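Local coordinates for 4-amino-4-deoxy-L-arabinose transferase or related glycosyltransferases of PMT family (Cupriavidus metallidurans, PDB 5EZM), which probably transfers 4-amino-4-deoxy-L-arabinose to lipid A at the bacterial membrane, as a zinc-binding glycosyltransferase of the GT-C fold, at residues 509-512 against 513-517; 366-369 against 370-373. One frame throughout, in Å; residues are numbered along the deposited sequence.

Contact 1: 509-512 against 513-517; sequences ELTF and GATVE
F512 and V516, one helical turn apart, meet chiefly through a single methyl group: V516 CG1 lies over one face of the F512 ring, 4.2 Å from its centroid and 21° off the ring normal, a CH-pi contact displaced toward the rim. The outer end of the ring does the touching, with F512 CZ 3.9 Å from V516 CG1. F512 swings its ring there by setting CG opposite the backbone N (chi1 -177°), beside its own carbonyl carbon, while V516 keeps CG1 beside its backbone N. The backbone pairs the same two residues, V516 N donating to F512 O over 3.1 Å. Such i to i+4 pairing is the defining bond of the alpha-helix, and here it holds helix 511-516 of the C-terminal domain, a short element entered from the 3-10 residues 509-510. Two residues earlier, A514 N binds L510 O at 2.8 Å by the same rule. F512 O is gripped twice, because T515 N also donates to it, from well above the carbonyl plane. T515 folds its hydroxyl back onto the helix as well: OG1 donates to T511 O at 2.9 Å, 42° out of that carbonyl's plane. The hydroxyl of T511 turns the other way, to D508 O, just before the helix. Farther out, the F512 ring meets F264 at an inclined angle and touches E260, while V516 touches K84 of strand 83-84. The F512 side chain is about 6 Å from those of the zinc ligands E87 and H268. An alanine here would remove the ring and is likely to leave V516 CG1 and F264 without their aromatic partner, opening a gap near the zinc site.

Contact 2: 366-369 against 370-373; sequences RLSP and RSWG
W372 and L367 carry the aromatic side of this turn: L367 CD1 approaches the indole at CE3, 4.2 Å away, at a slant to the ring. Y442 makes a T-shaped, edge-to-face pair with the same indole, and V439 of helix 435-456 and W299 also touch the side chain. Its NE1 makes a weak hydrogen bond to S438 OG. The indole extends away from the preceding turn because CG stands opposite the backbone N (chi1 -179°). L367 has a second contact, its CD2 packing 4.0 Å from S371 CB, and both residues border K305 of helix 303-310. Between these packed groups the backbone makes a helix start. S368 occupies the N-cap position of helix 369-389, and its carbonyl O accepts from W372 N over 3.3 Å in an almost straight bond, the N-H...O angle being 177°. The next carbonyl follows suit, P369 O receiving G373 N at 2.9 Å. P369 fits the first turn well, since a residue there needs no N-H for the helical bonding; its ring packs against V435 and L431. Across the turn the hydroxyls of S368 and S371 share one weak hydrogen bond, OG to OG 3.4 Å. S368 brings its OG there by placing it between its backbone N and carbonyl carbon (chi1 60°). Chemically the turn therefore has two characters: an apolar side, where L367 joins the loop after helix 352-365 to helix 303-310 through K305 and W372 joins the start of helix 369-389 to helix 435-456, and a polar one, where two weakly bonded hydroxyls, one donating to the other, sit at a helix N-terminus whose partial positive charge would probably suit their oxygens.

Contacts 1 and 2 illustrate the same local principle, short-range bonding within one or two turns, in two different regions of one chain: contact 1 spans a whole short helix, contact 2 the first turn of a longer one. Their centres are 57 Å apart, their nearest atoms about 39 Å, and they lie on opposite sides of the chain's centre. Contact 1, in the C-terminal domain, lies near the metal site: the F512 side chain comes within about 7 Å of the bound zinc ion and about 9 Å of phosphocholine. Contact 2 is remote from that site, on the turn between two helices predicted to cross the membrane, where G373 lies about 6 Å from a bound monoacylglycerol-like lipid.

Contact 1: 509-512 against 513-517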
ATOM      1  N   GLU A 509       8.783   3.349  17.103  1.00 68.19           N
ATOM      2  CA  GLU A 509       9.464   2.373  16.258  1.00 66.52           C
ATOM      3  C   GLU A 509      10.916   2.738  15.976  1.00 65.99           C
ATOM      4  O   GLU A 509      11.636   1.926  15.385  1.00 68.59           O
ATOM      5  CB  GLU A 509       8.711   2.219  14.941  1.00 66.44           C
ATOM      6  CG  GLU A 509       8.901   3.389  13.998  1.00 68.41           C
ATOM      7  CD  GLU A 509       7.697   3.626  13.112  1.00 74.88           C
ATOM      8  OE1 GLU A 509       6.566   3.652  13.644  1.00 78.93           O
ATOM      9  OE2 GLU A 509       7.879   3.782  11.885  1.00 75.31           O
ATOM     10  N   LEU A 510      11.360   3.932  16.365  1.00 61.74           N
ATOM     11  CA  LEU A 510      12.760   4.313  16.248  1.00 59.86           C
ATOM     12  C   LEU A 510      13.559   4.001  17.506  1.00 59.68           C
ATOM     13  O   LEU A 510      14.774   4.240  17.525  1.00 60.28           O
ATOM     14  CB  LEU A 510      12.876   5.803  15.909  1.00 58.12           C
ATOM     15  CG  LEU A 510      12.491   6.172  14.475  1.00 57.19           C
ATOM     16  CD1 LEU A 510      12.510   7.677  14.272  1.00 56.79           C
ATOM     17  CD2 LEU A 510      13.421   5.488  13.485  1.00 56.16           C
ATOM     18  N   THR A 511      12.907   3.462  18.540  1.00 59.39           N
ATOM     19  CA  THR A 511      13.584   3.134  19.793  1.00 62.64           C
ATOM     20  C   THR A 511      14.895   2.395  19.548  1.00 64.66           C
ATOM     21  O   THR A 511      15.954   2.804  20.040  1.00 64.34           O
ATOM     22  CB  THR A 511      12.658   2.297  20.679  1.00 65.54           C
ATOM     23  OG1 THR A 511      11.686   3.148  21.299  1.00 64.98           O
ATOM     24  CG2 THR A 511      13.456   1.562  21.749  1.00 62.13           C
ATOM     25  N   PHE A 512      14.842   1.311  18.770  1.00 66.47           N
ATOM     26  CA  PHE A 512      16.044   0.530  18.496  1.00 68.24           C
ATOM     27  C   PHE A 512      17.140   1.409  17.912  1.00 65.81           C
ATOM     28  O   PHE A 512      18.276   1.419  18.405  1.00 65.34           O
ATOM     29  CB  PHE A 512      15.710  -0.625  17.552  1.00 68.80           C
ATOM     30  CG  PHE A 512      16.870  -1.529  17.271  1.00 63.97           C
ATOM     31  CD1 PHE A 512      17.195  -2.549  18.147  1.00 68.78           C
ATOM     32  CD2 PHE A 512      17.633  -1.365  16.128  1.00 64.54           C
ATOM     33  CE1 PHE A 512      18.262  -3.387  17.891  1.00 74.99           C
ATOM     34  CE2 PHE A 512      18.704  -2.200  15.866  1.00 68.23           C
ATOM     35  CZ  PHE A 512      19.017  -3.214  16.749  1.00 73.26           C
ATOM     36  N   GLY A 513      16.806   2.185  16.878  1.00 63.15           N
ATOM     37  CA  GLY A 513      17.792   3.081  16.301  1.00 60.86           C
ATOM     38  C   GLY A 513      18.311   4.083  17.311  1.00 60.15           C
ATOM     39  O   GLY A 513      19.500   4.415  17.321  1.00 61.87           O
ATOM     40  N   ALA A 514      17.432   4.556  18.198  1.00 58.33           N
ATOM     41  CA  ALA A 514      17.847   5.515  19.209  1.00 56.08           C
ATOM     42  C   ALA A 514      18.826   4.913  20.205  1.00 61.15           C
ATOM     43  O   ALA A 514      19.575   5.658  20.845  1.00 65.50           O
ATOM     44  CB  ALA A 514      16.625   6.066  19.947  1.00 52.24           C
ATOM     45  N   THR A 515      18.850   3.590  20.342  1.00 62.87           N
ATOM     46  CA  THR A 515      19.684   2.958  21.356  1.00 68.14           C
ATOM     47  C   THR A 515      21.028   2.486  20.821  1.00 75.57           C
ATOM     48  O   THR A 515      22.010   2.478  21.572  1.00 81.65           O
ATOM     49  CB  THR A 515      18.936   1.780  21.986  1.00 69.39           C
ATOM     50  OG1 THR A 515      17.595   2.185  22.287  1.00 66.53           O
ATOM     51  CG2 THR A 515      19.613   1.336  23.270  1.00 71.09           C
ATOM     52  N   VAL A 516      21.105   2.104  19.544  1.00 75.35           N
ATOM     53  CA  VAL A 516      22.374   1.657  18.981  1.00 76.00           C
ATOM     54  C   VAL A 516      23.255   2.824  18.555  1.00 73.65           C
ATOM     55  O   VAL A 516      24.470   2.646  18.399  1.00 76.56           O
ATOM     56  CB  VAL A 516      22.146   0.713  17.789  1.00 75.49           C
ATOM     57  CG1 VAL A 516      21.483  -0.575  18.256  1.00 78.05           C
ATOM     58  CG2 VAL A 516      21.304   1.397  16.730  1.00 71.06           C
ATOM     59  N   GLU A 517      22.682   4.007  18.359  1.00 71.01           N
ATOM     60  CA  GLU A 517      23.438   5.222  18.052  1.00 73.14           C
ATOM     61  C   GLU A 517      22.936   6.342  18.956  1.00 72.59           C
ATOM     62  O   GLU A 517      22.277   7.284  18.498  1.00 69.39           O
ATOM     63  CB  GLU A 517      23.309   5.595  16.574  1.00 73.28           C
ATOM     64  CG  GLU A 517      24.077   4.672  15.630  1.00 79.04           C
ATOM     65  CD  GLU A 517      23.918   5.047  14.162  1.00 79.51           C
ATOM     66  OE1 GLU A 517      22.861   5.598  13.791  1.00 76.74           O
ATOM     67  OE2 GLU A 517      24.858   4.790  13.379  1.00 82.53           O
TER
HETATM   68  O   HOH W   1      14.730   1.917  15.476  1.00 58.84           O

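Contact 2: 366-369 against 370-373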
ATOM      1  N   ARG A 366     -18.424 -16.486 -17.822  1.00 79.80           N
ATOM      2  CA  ARG A 366     -19.500 -17.447 -18.014  1.00 80.13           C
ATOM      3  C   ARG A 366     -20.883 -16.838 -17.826  1.00 78.52           C
ATOM      4  O   ARG A 366     -21.883 -17.549 -17.965  1.00 79.68           O
ATOM      5  CB  ARG A 366     -19.319 -18.630 -17.060  1.00 82.55           C
ATOM      6  CG  ARG A 366     -17.995 -19.355 -17.230  1.00 86.49           C
ATOM      7  CD  ARG A 366     -17.796 -20.407 -16.151  1.00 92.18           C
ATOM      8  NE  ARG A 366     -16.532 -21.123 -16.312  1.00 97.43           N
ATOM      9  CZ  ARG A 366     -16.048 -21.993 -15.430  1.00100.83           C
ATOM     10  NH1 ARG A 366     -16.722 -22.257 -14.316  1.00101.18           N
ATOM     11  NH2 ARG A 366     -14.890 -22.598 -15.660  1.00102.09           N
ATOM     12  N   LEU A 367     -20.967 -15.545 -17.527  1.00 77.11           N
ATOM     13  CA  LEU A 367     -22.246 -14.913 -17.234  1.00 77.11           C
ATOM     14  C   LEU A 367     -23.018 -14.592 -18.507  1.00 79.14           C
ATOM     15  O   LEU A 367     -22.456 -14.090 -19.485  1.00 80.68           O
ATOM     16  CB  LEU A 367     -22.035 -13.631 -16.430  1.00 74.40           C
ATOM     17  CG  LEU A 367     -21.417 -13.795 -15.043  1.00 73.53           C
ATOM     18  CD1 LEU A 367     -21.326 -12.448 -14.342  1.00 71.44           C
ATOM     19  CD2 LEU A 367     -22.220 -14.787 -14.216  1.00 72.49           C
ATOM     20  N   SER A 368     -24.314 -14.882 -18.483  1.00 79.87           N
ATOM     21  CA  SER A 368     -25.236 -14.421 -19.508  1.00 80.71           C
ATOM     22  C   SER A 368     -25.588 -12.960 -19.253  1.00 82.25           C
ATOM     23  O   SER A 368     -25.257 -12.402 -18.204  1.00 83.55           O
ATOM     24  CB  SER A 368     -26.484 -15.297 -19.506  1.00 80.83           C
ATOM     25  OG  SER A 368     -27.137 -15.228 -18.252  1.00 80.49           O
ATOM     26  N   PRO A 369     -26.241 -12.294 -20.215  1.00 81.24           N
ATOM     27  CA  PRO A 369     -26.685 -10.912 -19.953  1.00 78.99           C
ATOM     28  C   PRO A 369     -27.613 -10.777 -18.757  1.00 78.45           C
ATOM     29  O   PRO A 369     -27.504  -9.797 -18.009  1.00 81.38           O
ATOM     30  CB  PRO A 369     -27.379 -10.526 -21.266  1.00 79.86           C
ATOM     31  CG  PRO A 369     -26.651 -11.307 -22.296  1.00 80.08           C
ATOM     32  CD  PRO A 369     -26.317 -12.627 -21.648  1.00 81.62           C
ATOM     33  N   ARG A 370     -28.518 -11.736 -18.542  1.00 76.03           N
ATOM     34  CA  ARG A 370     -29.468 -11.606 -17.441  1.00 76.41           C
ATOM     35  C   ARG A 370     -28.770 -11.700 -16.086  1.00 73.29           C
ATOM     36  O   ARG A 370     -29.141 -10.989 -15.141  1.00 72.35           O
ATOM     37  CB  ARG A 370     -30.561 -12.668 -17.561  1.00 83.04           C
ATOM     38  CG  ARG A 370     -31.701 -12.498 -16.567  1.00 87.82           C
ATOM     39  CD  ARG A 370     -32.810 -13.496 -16.828  1.00 95.99           C
ATOM     40  NE  ARG A 370     -33.904 -13.377 -15.867  1.00102.25           N
ATOM     41  CZ  ARG A 370     -34.942 -12.557 -16.009  1.00106.97           C
ATOM     42  NH1 ARG A 370     -35.029 -11.773 -17.075  1.00109.28           N
ATOM     43  NH2 ARG A 370     -35.892 -12.521 -15.086  1.00108.16           N
ATOM     44  N   SER A 371     -27.760 -12.568 -15.975  1.00 71.83           N
ATOM     45  CA  SER A 371     -27.026 -12.703 -14.718  1.00 69.63           C
ATOM     46  C   SER A 371     -26.290 -11.416 -14.378  1.00 68.30           C
ATOM     47  O   SER A 371     -26.348 -10.925 -13.239  1.00 68.08           O
ATOM     48  CB  SER A 371     -26.046 -13.874 -14.807  1.00 70.29           C
ATOM     49  OG  SER A 371     -26.723 -15.113 -14.926  1.00 62.77           O
ATOM     50  N   TRP A 372     -25.587 -10.848 -15.360  1.00 69.12           N
ATOM     51  CA  TRP A 372     -24.943  -9.567 -15.124  1.00 70.26           C
ATOM     52  C   TRP A 372     -25.969  -8.491 -14.800  1.00 73.00           C
ATOM     53  O   TRP A 372     -25.684  -7.580 -14.014  1.00 73.17           O
ATOM     54  CB  TRP A 372     -24.093  -9.153 -16.324  1.00 69.22           C
ATOM     55  CG  TRP A 372     -23.414  -7.849 -16.079  1.00 66.22           C
ATOM     56  CD1 TRP A 372     -23.572  -6.693 -16.784  1.00 65.99           C
ATOM     57  CD2 TRP A 372     -22.505  -7.551 -15.016  1.00 64.42           C
ATOM     58  NE1 TRP A 372     -22.798  -5.697 -16.238  1.00 64.16           N
ATOM     59  CE2 TRP A 372     -22.135  -6.198 -15.149  1.00 63.55           C
ATOM     60  CE3 TRP A 372     -21.956  -8.301 -13.970  1.00 64.73           C
ATOM     61  CZ2 TRP A 372     -21.244  -5.580 -14.277  1.00 63.15           C
ATOM     62  CZ3 TRP A 372     -21.074  -7.686 -13.103  1.00 63.92           C
ATOM     63  CH2 TRP A 372     -20.725  -6.340 -13.263  1.00 63.23           C
ATOM     64  N   GLY A 373     -27.165  -8.581 -15.388  1.00 72.14           N
ATOM     65  CA  GLY A 373     -28.241  -7.694 -14.975  1.00 71.75           C
ATOM     66  C   GLY A 373     -28.536  -7.811 -13.490  1.00 72.57           C
ATOM     67  O   GLY A 373     -28.671  -6.802 -12.791  1.00 72.41           O
TER